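Local structure of thymidylate synthase (Enterobacteria phage T4, 1TIS) at residues A[179-184]-A[216-221]. The protein catalyses the reductive methylation of dUMP to dTMP, using 5,10-methylenetetrahydrofolate as the one-carbon donor, and works as a homodimer. Residues are numbered along the deposited sequence; the frame is centred on the assembly and turned at random.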
# COMPACT_ATOMS: atom_id res chain seq x y z
N ASP A 179 2.31 15.86 -2.36
CA ASP A 179 2.92 17.18 -2.42
C ASP A 179 3.08 17.56 -0.96
O ASP A 179 2.16 18.19 -0.44
CB ASP A 179 1.99 18.17 -3.15
CG ASP A 179 2.56 19.58 -3.35
OD1 ASP A 179 3.44 20.00 -2.58
OD2 ASP A 179 2.10 20.27 -4.29
N VAL A 180 4.17 17.27 -0.27
CA VAL A 180 4.26 17.62 1.16
C VAL A 180 3.98 19.07 1.45
O VAL A 180 3.27 19.33 2.40
CB VAL A 180 5.60 17.33 1.73
CG1 VAL A 180 5.49 17.34 3.21
CG2 VAL A 180 6.04 15.95 1.40
N PHE A 181 4.42 20.00 0.59
CA PHE A 181 4.19 21.44 0.70
C PHE A 181 2.68 21.66 0.87
O PHE A 181 2.18 22.05 1.93
CB PHE A 181 4.77 22.04 -0.61
CG PHE A 181 5.25 23.49 -0.84
CD1 PHE A 181 5.05 24.55 0.03
CD2 PHE A 181 5.95 23.73 -2.04
CE1 PHE A 181 5.55 25.81 -0.31
CE2 PHE A 181 6.44 24.99 -2.36
CZ PHE A 181 6.24 26.04 -1.49
N LEU A 182 1.88 21.27 -0.13
CA LEU A 182 0.46 21.62 -0.08
C LEU A 182 -0.51 20.50 -0.31
O LEU A 182 -1.63 20.71 -0.79
CB LEU A 182 0.24 22.73 -1.10
CG LEU A 182 -0.07 24.09 -0.52
CD1 LEU A 182 -0.01 25.11 -1.62
CD2 LEU A 182 -1.45 24.10 0.09
N GLY A 183 -0.14 19.29 0.02
CA GLY A 183 -1.03 18.16 -0.21
C GLY A 183 -1.27 17.43 1.09
O GLY A 183 -2.34 17.47 1.72
N LEU A 184 -0.13 16.90 1.55
CA LEU A 184 -0.06 16.05 2.71
C LEU A 184 -0.78 16.62 3.89
O LEU A 184 -1.49 15.83 4.50
CB LEU A 184 1.40 15.76 3.09
CG LEU A 184 1.74 14.64 4.05
CD1 LEU A 184 0.98 13.35 3.65
CD2 LEU A 184 3.29 14.52 4.11
N THR A 216 7.01 11.01 -2.42
CA THR A 216 6.96 12.20 -1.56
C THR A 216 7.88 13.26 -2.18
O THR A 216 9.10 13.13 -2.37
CB THR A 216 7.44 11.79 -0.14
OG1 THR A 216 6.45 10.92 0.39
CG2 THR A 216 7.62 12.97 0.78
N HIS A 217 7.28 14.37 -2.56
CA HIS A 217 8.00 15.36 -3.27
C HIS A 217 7.64 16.76 -2.81
O HIS A 217 6.51 17.00 -2.34
CB HIS A 217 7.71 15.08 -4.73
CG HIS A 217 6.27 15.17 -5.28
ND1 HIS A 217 5.29 16.07 -5.13
CD2 HIS A 217 5.79 14.25 -6.17
CE1 HIS A 217 4.27 15.73 -5.88
NE2 HIS A 217 4.60 14.63 -6.49
N ILE A 218 8.59 17.68 -2.97
CA ILE A 218 8.44 19.09 -2.68
C ILE A 218 8.76 19.72 -4.03
O ILE A 218 9.77 19.34 -4.62
CB ILE A 218 9.48 19.52 -1.66
CG1 ILE A 218 9.38 18.75 -0.36
CG2 ILE A 218 9.27 21.00 -1.44
CD1 ILE A 218 10.52 19.15 0.58
N TYR A 219 7.97 20.67 -4.54
CA TYR A 219 8.22 21.22 -5.89
C TYR A 219 9.31 22.27 -5.83
O TYR A 219 9.40 22.94 -4.79
CB TYR A 219 6.96 21.89 -6.51
CG TYR A 219 5.89 20.91 -7.00
CD1 TYR A 219 6.18 20.00 -8.00
CD2 TYR A 219 4.65 20.88 -6.40
CE1 TYR A 219 5.25 19.07 -8.39
CE2 TYR A 219 3.71 19.95 -6.80
CZ TYR A 219 4.02 19.05 -7.78
OH TYR A 219 3.10 18.06 -8.11
N MET A 220 10.09 22.49 -6.88
CA MET A 220 11.15 23.50 -6.83
C MET A 220 10.71 24.98 -6.89
O MET A 220 11.45 25.88 -7.28
CB MET A 220 12.14 23.16 -7.95
CG MET A 220 13.22 22.14 -7.50
SD MET A 220 14.22 21.29 -8.78
CE MET A 220 15.02 22.60 -9.69
N ASN A 221 9.53 25.27 -6.32
CA ASN A 221 8.88 26.57 -6.37
C ASN A 221 9.17 27.63 -5.32
O ASN A 221 8.26 28.21 -4.73
CB ASN A 221 7.40 26.32 -6.42
CG ASN A 221 6.97 26.30 -7.87
OD1 ASN A 221 7.63 25.76 -8.76
ND2 ASN A 221 5.82 26.90 -8.15
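Strand 168-179 ends where Asp179 forms a parallel bridge with His217, their CA atoms 5.5 Å apart. One backbone hydrogen bond ties the segments: Val180 N donates to His217 O at 3.1 Å, the donor lying nearly along the C=O axis (160°). A longer CA-H...O contact from Asp179 reaches the same oxygen, so His217 O is approached twice just where the chain leaves the sheet.

The buried side holds Val180 and Thr216. Val180 CG2, anti to its carbonyl carbon, meets the methyl CG2 of Thr216 at 3.4 Å as the two side chains cross obliquely; Ile11 of helix 3-12 touches both residues. Thr216 OG1 turns elsewhere, hydrogen-bonding Ser32 OG.

Asp179 CG stands anti to the backbone N (chi1 -177°), which carries the carboxylate to the ring of Tyr219. Asp179 OD2 comes to the ring edge of Tyr219, 3.0 Å from CE2, with carboxylate and ring planes 87° apart. Asp179 OD1 instead accepts from Leu182 N at 3.2 Å from above the carboxylate plane, an Asx motif in the turn that leads into helix 184-202. His217 ND1 lies over one face of the Tyr219 ring, offset toward its rim, and 5.0 Å from Asp179 OD1; a charge on the histidine, if present, would probably be felt by the acid.

Phe181, itself partly exposed, reaches the buried Ile218 loosely, Phe181 CD2 to Ile218 CG2 being 4.3 Å. On the solvent side, exposed Asn221 sets CB at the edge of the Phe181 ring, near Phe181 CE2, while its amide leads away.

As in related thymidylate synthases, Asp179, His217, Ile218 and Tyr219 probably line the dUMP site shared between the two subunits, Asp179 also meeting the folate; with the side chain of the probable nucleophile Cys156 about 8 Å from that of His217, this parallel strand pairing is consistent with one side of the active-site pocket.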